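PDB 2I3D: hypothetical protein Atu1826 from Agrobacterium tumefaciens, which is of unknown function but is probably a serine hydrolase of the alpha/beta-hydrolase fold. Local coordinates for residues Ile52-Pro57 with Arg84-Ser89; Gly128-Ala133 with Ala210-Asn215. All coordinates share one frame; numbering follows the deposited sequence.

Interaction 1 of 2, residues Ile52-Pro57 with Arg84-Ser89; sequences ILHPHP and RFNFRS
Ile-52 and Arg-84 meet through their backbones and CB atoms, 4.0 Å from CB to CB. Beyond CB their side chains lead away from the contact. Ile-52 goes on to Val-68 and Leu-71 of helix 66-77, and Arg-84 makes a cation-pi contact with Phe-72 of the same helix. The two chains then separate, and two waters link them. One donates to both Ile-52 O and Phe-85 O.

Leu-53 puts its CD2 branch against the Phe-85 ring, with CD2 to CE2 at 3.3 Å. The two side chains lie side by side and point the same way. Leu-53 CD2 also reaches Phe-87 CZ at 4.0 Å, so one methyl touches both rings. The segments take in the ends of strands 49-53 and 81-85 and the loops that follow, and helix 66-77 joins the two strands in a parallel beta-alpha-beta unit of the alpha/beta-hydrolase sheet. Helix 101-117 packs on Phe-85 and Phe-87.

His-54 reaches across to the 84-89 chain with its ring. The second water accepts from His-54 N and donates to Phe-85 O, which therefore receives two water bonds. CG stands between the backbone N and the carbonyl carbon (chi1 71°), which turns the imidazole toward that chain. His-54 NE2 accepts a nearly straight hydrogen bond from Phe-87 N, 3.1 Å long with an angle of 172° at the hydrogen. The donor is tilted somewhat from the ring plane. At the other ring nitrogen, His-54 ND1 donates to Pro-55 O over 2.7 Å, on a lone pair in the carbonyl plane. Two backbone partners thus fix the ring's rotation. The Phe-87 ring turns its edge to one imidazole face, and Phe-87 CD2 lies 3.5 Å from His-54 CE1. The planes of this edge-to-face pair meet at 55°.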
loop_
_atom_site.group_PDB
_atom_site.type_symbol
_atom_site.label_atom_id
_atom_site.label_comp_id
_atom_site.label_asym_id
_atom_site.label_seq_id
_atom_site.Cartn_x
_atom_site.Cartn_y
_atom_site.Cartn_z
ATOM N N ILE B 52 -9.837 6.225 10.734
ATOM C CA ILE B 52 -9.486 5.292 9.645
ATOM C C ILE B 52 -8.473 4.268 10.166
ATOM O O ILE B 52 -7.414 4.688 10.720
ATOM C CB ILE B 52 -8.861 6.045 8.419
ATOM C CG1 ILE B 52 -9.558 7.392 8.175
ATOM C CG2 ILE B 52 -8.854 5.112 7.180
ATOM C CD1 ILE B 52 -11.029 7.303 7.778
ATOM N N LEU B 53 -8.769 2.965 9.979
ATOM C CA LEU B 53 -8.008 1.872 10.595
ATOM C C LEU B 53 -7.359 0.980 9.545
ATOM O O LEU B 53 -7.998 0.610 8.566
ATOM C CB LEU B 53 -8.928 1.044 11.531
ATOM C CG LEU B 53 -9.572 1.904 12.631
ATOM C CD1 LEU B 53 -10.649 1.130 13.420
ATOM C CD2 LEU B 53 -8.478 2.505 13.541
ATOM N N HIS B 54 -6.077 0.650 9.742
ATOM C CA HIS B 54 -5.292 -0.024 8.691
ATOM C C HIS B 54 -5.219 -1.568 8.819
ATOM O O HIS B 54 -5.650 -2.140 9.847
ATOM C CB HIS B 54 -3.887 0.629 8.612
ATOM C CG HIS B 54 -2.999 0.319 9.782
ATOM N ND1 HIS B 54 -2.426 -0.917 9.987
ATOM C CD2 HIS B 54 -2.522 1.125 10.769
ATOM C CE1 HIS B 54 -1.646 -0.869 11.061
ATOM N NE2 HIS B 54 -1.674 0.359 11.544
ATOM N N PRO B 55 -4.712 -2.267 7.780
ATOM C CA PRO B 55 -4.548 -3.717 7.839
ATOM C C PRO B 55 -3.515 -4.253 8.815
ATOM O O PRO B 55 -2.703 -3.495 9.392
ATOM C CB PRO B 55 -4.111 -4.109 6.405
ATOM C CG PRO B 55 -4.669 -2.991 5.545
ATOM C CD PRO B 55 -4.478 -1.737 6.414
ATOM N N HIS B 56 -3.526 -5.578 8.943
ATOM C CA HIS B 56 -2.519 -6.266 9.762
ATOM C C HIS B 56 -1.125 -6.076 9.130
ATOM O O HIS B 56 -0.997 -6.004 7.900
ATOM C CB HIS B 56 -2.863 -7.745 9.787
ATOM C CG HIS B 56 -2.137 -8.524 10.823
ATOM N ND1 HIS B 56 -0.828 -8.932 10.666
ATOM C CD2 HIS B 56 -2.566 -9.039 12.000
ATOM C CE1 HIS B 56 -0.474 -9.646 11.727
ATOM N NE2 HIS B 56 -1.510 -9.717 12.552
ATOM N N PRO B 57 -0.072 -6.001 9.960
ATOM C CA PRO B 57 1.279 -5.918 9.344
ATOM C C PRO B 57 1.676 -7.086 8.427
ATOM O O PRO B 57 2.570 -6.914 7.557
ATOM C CB PRO B 57 2.226 -5.811 10.542
ATOM C CG PRO B 57 1.433 -6.316 11.739
ATOM C CD PRO B 57 -0.034 -5.914 11.433
ATOM N N ARG B 84 -6.168 9.198 10.880
ATOM C CA ARG B 84 -5.665 7.845 10.700
ATOM C C ARG B 84 -4.460 7.698 11.620
ATOM O O ARG B 84 -3.790 8.677 11.958
ATOM C CB ARG B 84 -5.275 7.533 9.248
ATOM C CG ARG B 84 -4.204 8.503 8.644
ATOM C CD ARG B 84 -4.038 8.217 7.134
ATOM N NE ARG B 84 -2.751 8.684 6.614
ATOM C CZ ARG B 84 -2.489 9.946 6.261
ATOM N NH1 ARG B 84 -3.409 10.904 6.373
ATOM N NH2 ARG B 84 -1.288 10.247 5.791
ATOM N N PHE B 85 -4.183 6.482 12.046
ATOM C CA PHE B 85 -3.017 6.277 12.925
ATOM C C PHE B 85 -2.471 4.857 12.814
ATOM O O PHE B 85 -3.150 3.954 12.340
ATOM C CB PHE B 85 -3.415 6.567 14.390
ATOM C CG PHE B 85 -4.297 5.506 15.008
ATOM C CD1 PHE B 85 -3.729 4.473 15.765
ATOM C CD2 PHE B 85 -5.690 5.517 14.801
ATOM C CE1 PHE B 85 -4.525 3.458 16.306
ATOM C CE2 PHE B 85 -6.493 4.481 15.343
ATOM C CZ PHE B 85 -5.901 3.473 16.094
ATOM N N ASN B 86 -1.230 4.676 13.280
ATOM C CA ASN B 86 -0.584 3.383 13.274
ATOM C C ASN B 86 -0.917 2.646 14.545
ATOM O O ASN B 86 -0.765 3.204 15.642
ATOM C CB ASN B 86 0.924 3.546 13.137
ATOM C CG ASN B 86 1.356 3.710 11.698
ATOM O OD1 ASN B 86 0.653 3.271 10.760
ATOM N ND2 ASN B 86 2.539 4.308 11.497
ATOM N N PHE B 87 -1.366 1.404 14.407
ATOM C CA PHE B 87 -1.578 0.552 15.602
ATOM C C PHE B 87 -0.264 0.369 16.362
ATOM O O PHE B 87 0.827 0.531 15.782
ATOM C CB PHE B 87 -2.142 -0.826 15.248
ATOM C CG PHE B 87 -3.606 -0.802 14.871
ATOM C CD1 PHE B 87 -4.585 -0.276 15.741
ATOM C CD2 PHE B 87 -4.011 -1.357 13.644
ATOM C CE1 PHE B 87 -5.955 -0.269 15.350
ATOM C CE2 PHE B 87 -5.369 -1.388 13.252
ATOM C CZ PHE B 87 -6.346 -0.825 14.097
ATOM N N ARG B 88 -0.359 0.021 17.651
ATOM C CA ARG B 88 0.853 -0.365 18.431
ATOM C C ARG B 88 1.777 -1.260 17.617
ATOM O O ARG B 88 1.308 -2.210 16.936
ATOM C CB ARG B 88 0.468 -1.105 19.726
ATOM C CG ARG B 88 -0.279 -2.425 19.513
ATOM C CD ARG B 88 -0.837 -2.980 20.852
ATOM N NE ARG B 88 -1.733 -2.034 21.503
ATOM C CZ ARG B 88 -2.074 -2.102 22.794
ATOM N NH1 ARG B 88 -1.601 -3.109 23.529
ATOM N NH2 ARG B 88 -2.886 -1.193 23.333
ATOM N N SER B 89 3.083 -0.942 17.703
ATOM C CA SER B 89 4.216 -1.669 17.061
ATOM C C SER B 89 4.479 -1.212 15.630
ATOM O O SER B 89 5.544 -1.508 15.103
ATOM C CB SER B 89 4.053 -3.182 17.069
ATOM O OG SER B 89 3.303 -3.636 15.930
HETATM O O HOH W 1 -4.819 4.107 9.949
HETATM O O HOH W 2 -5.161 1.865 12.399
#

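Interaction 2 of 2, residues Gly128-Ala133 with Ala210-Asn215; sequences GYSFGA and ANHFFN
The probable nucleophile elbow of an alpha/beta hydrolase here faces the loop that carries the likely catalytic histidine. Ser-130 OG and His-212 NE2 are hydrogen-bonded at 2.6 Å, and either could be the donor. The hydroxyl lies at the imidazole edge, near the ring plane. On Ser-130, OG is anti to the backbone N (chi1 -163°), which aims it at the histidine.

The sharp turn at Ser-130 has a positive phi of 64°, the mark of a strained elbow. It lies between strand 124-129 and helix 131-142, within a Gly-x-Ser-x-Gly sequence formed by Gly-128, Ser-130 and Gly-132. The two glycines line the tight turn. His-212 comes from the loop between strand 202-207 and helix 218-233. Its ND1 is hydrogen-bonded to Asp-179 OD2. The arrangement is consistent with a Ser-His-Asp catalytic triad, in which the aspartate orients the histidine.

Tyr-129 makes a second link to the same residue, this time to its backbone. Tyr-129 OH donates to His-212 O over 2.9 Å. The donor is tilted 17° from the carbonyl plane, and the carbonyl oxygen lies at the edge of the phenol ring. The histidine is thus tied to the elbow by both its ring and its main chain. Tyr-129 OH also lies 3.3 Å from Phe-213 CA. Next to the hydroxyl-bearing carbon, Tyr-129 CE1 packs against the Phe-214 ring edge, 4.2 Å from Phe-214 CE2. A type I turn from Asn-211 to Phe-214 shapes this part of the loop, closed by a bond of 3.1 Å from Phe-214 N to Asn-211 O. Ile-67 of helix 66-77 touches both Tyr-129 and Phe-214.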
loop_
_atom_site.group_PDB
_atom_site.type_symbol
_atom_site.label_atom_id
_atom_site.label_comp_id
_atom_site.label_asym_id
_atom_site.label_seq_id
_atom_site.Cartn_x
_atom_site.Cartn_y
_atom_site.Cartn_z
ATOM N N GLY B 128 -12.512 1.039 8.038
ATOM C CA GLY B 128 -11.399 0.117 8.283
ATOM C C GLY B 128 -11.146 -0.790 7.086
ATOM O O GLY B 128 -12.083 -1.154 6.394
ATOM N N TYR B 129 -9.891 -1.171 6.864
ATOM C CA TYR B 129 -9.536 -2.040 5.738
ATOM C C TYR B 129 -8.901 -3.316 6.270
ATOM O O TYR B 129 -7.936 -3.272 7.045
ATOM C CB TYR B 129 -8.588 -1.219 4.824
ATOM C CG TYR B 129 -7.942 -2.010 3.724
ATOM C CD1 TYR B 129 -8.591 -3.096 3.127
ATOM C CD2 TYR B 129 -6.662 -1.658 3.273
ATOM C CE1 TYR B 129 -7.931 -3.865 2.090
ATOM C CE2 TYR B 129 -6.015 -2.401 2.279
ATOM C CZ TYR B 129 -6.641 -3.481 1.708
ATOM O OH TYR B 129 -5.943 -4.121 0.712
ATOM N N SER B 130 -9.474 -4.461 5.892
ATOM C CA SER B 130 -8.983 -5.753 6.266
ATOM C C SER B 130 -9.066 -5.940 7.800
ATOM O O SER B 130 -10.152 -5.776 8.372
ATOM C CB SER B 130 -7.577 -5.980 5.687
ATOM O OG SER B 130 -7.217 -7.357 5.689
ATOM N N PHE B 131 -7.942 -6.262 8.466
ATOM C CA PHE B 131 -7.953 -6.333 9.943
ATOM C C PHE B 131 -8.561 -5.037 10.552
ATOM O O PHE B 131 -9.296 -5.080 11.544
ATOM C CB PHE B 131 -6.523 -6.563 10.417
ATOM C CG PHE B 131 -6.315 -6.450 11.923
ATOM C CD1 PHE B 131 -6.388 -7.572 12.726
ATOM C CD2 PHE B 131 -5.885 -5.252 12.477
ATOM C CE1 PHE B 131 -6.109 -7.464 14.090
ATOM C CE2 PHE B 131 -5.600 -5.132 13.837
ATOM C CZ PHE B 131 -5.727 -6.228 14.633
ATOM N N GLY B 132 -8.247 -3.879 9.952
ATOM C CA GLY B 132 -8.817 -2.615 10.387
ATOM C C GLY B 132 -10.351 -2.592 10.373
ATOM O O GLY B 132 -10.938 -1.902 11.200
ATOM N N ALA B 133 -10.990 -3.336 9.444
ATOM C CA ALA B 133 -12.463 -3.351 9.393
ATOM C C ALA B 133 -12.973 -4.140 10.607
ATOM O O ALA B 133 -14.067 -3.857 11.136
ATOM C CB ALA B 133 -12.943 -4.013 8.109
ATOM N N ALA B 210 -11.484 -7.648 -8.268
ATOM C CA ALA B 210 -10.638 -7.128 -7.168
ATOM C C ALA B 210 -10.162 -8.266 -6.246
ATOM O O ALA B 210 -10.951 -9.125 -5.860
ATOM C CB ALA B 210 -11.391 -6.088 -6.363
ATOM N N ASN B 211 -8.869 -8.274 -5.906
ATOM C CA ASN B 211 -8.366 -9.195 -4.908
ATOM C C ASN B 211 -8.417 -8.537 -3.532
ATOM O O ASN B 211 -9.075 -7.501 -3.393
ATOM C CB ASN B 211 -6.976 -9.767 -5.279
ATOM C CG ASN B 211 -5.884 -8.705 -5.397
ATOM O OD1 ASN B 211 -4.701 -9.006 -5.874
ATOM N ND2 ASN B 211 -6.185 -7.508 -4.961
ATOM N N HIS B 212 -7.753 -9.135 -2.517
ATOM C CA HIS B 212 -7.798 -8.551 -1.167
ATOM C C HIS B 212 -7.172 -7.164 -1.123
ATOM O O HIS B 212 -7.453 -6.374 -0.238
ATOM C CB HIS B 212 -7.101 -9.460 -0.148
ATOM C CG HIS B 212 -7.449 -9.144 1.275
ATOM N ND1 HIS B 212 -8.722 -9.349 1.786
ATOM C CD2 HIS B 212 -6.707 -8.668 2.296
ATOM C CE1 HIS B 212 -8.751 -8.971 3.054
ATOM N NE2 HIS B 212 -7.531 -8.580 3.397
ATOM N N PHE B 213 -6.292 -6.898 -2.082
ATOM C CA PHE B 213 -5.519 -5.641 -2.161
ATOM C C PHE B 213 -6.085 -4.675 -3.201
ATOM O O PHE B 213 -5.574 -3.565 -3.351
ATOM C CB PHE B 213 -4.086 -6.013 -2.450
ATOM C CG PHE B 213 -3.625 -7.140 -1.578
ATOM C CD1 PHE B 213 -3.432 -6.918 -0.228
ATOM C CD2 PHE B 213 -3.576 -8.426 -2.075
ATOM C CE1 PHE B 213 -3.072 -7.973 0.634
ATOM C CE2 PHE B 213 -3.230 -9.503 -1.242
ATOM C CZ PHE B 213 -2.975 -9.273 0.123
ATOM N N PHE B 214 -7.245 -5.034 -3.781
ATOM C CA PHE B 214 -7.864 -4.226 -4.847
ATOM C C PHE B 214 -6.808 -3.834 -5.887
ATOM O O PHE B 214 -6.857 -2.723 -6.438
ATOM C CB PHE B 214 -8.583 -3.018 -4.256
ATOM C CG PHE B 214 -9.711 -3.417 -3.378
ATOM C CD1 PHE B 214 -11.000 -3.559 -3.912
ATOM C CD2 PHE B 214 -9.472 -3.754 -2.039
ATOM C CE1 PHE B 214 -12.100 -3.994 -3.077
ATOM C CE2 PHE B 214 -10.512 -4.181 -1.225
ATOM C CZ PHE B 214 -11.823 -4.323 -1.734
ATOM N N ASN B 215 -5.892 -4.757 -6.204
ATOM C CA ASN B 215 -4.868 -4.395 -7.184
ATOM C C ASN B 215 -5.528 -4.086 -8.534
ATOM O O ASN B 215 -6.252 -4.906 -9.082
ATOM C CB ASN B 215 -3.832 -5.509 -7.364
ATOM C CG ASN B 215 -2.933 -5.666 -6.153
ATOM O OD1 ASN B 215 -2.479 -4.671 -5.518
ATOM N ND2 ASN B 215 -2.656 -6.901 -5.821
#

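In the fold
Both contacts are largely buried and reach the same central sheet, with centres about 13 Å apart. Interaction 1 lies where neighbouring parallel strands 49-53 and 81-85 run out into loops. Interaction 2 joins the end of strand 124-129 to a loop distant in sequence. Strands 49-53 and 124-129 are neighbours, and Leu-53 O probably accepts a hydrogen bond from Tyr-129 N. Pro-55 also packs on the Tyr-129 ring. Each contact uses a histidine, but differently: in interaction 1 it bonds to backbone atoms amid aromatic and aliphatic packing and bridging waters, whereas in interaction 2 it meets a serine hydroxyl at the probable active site.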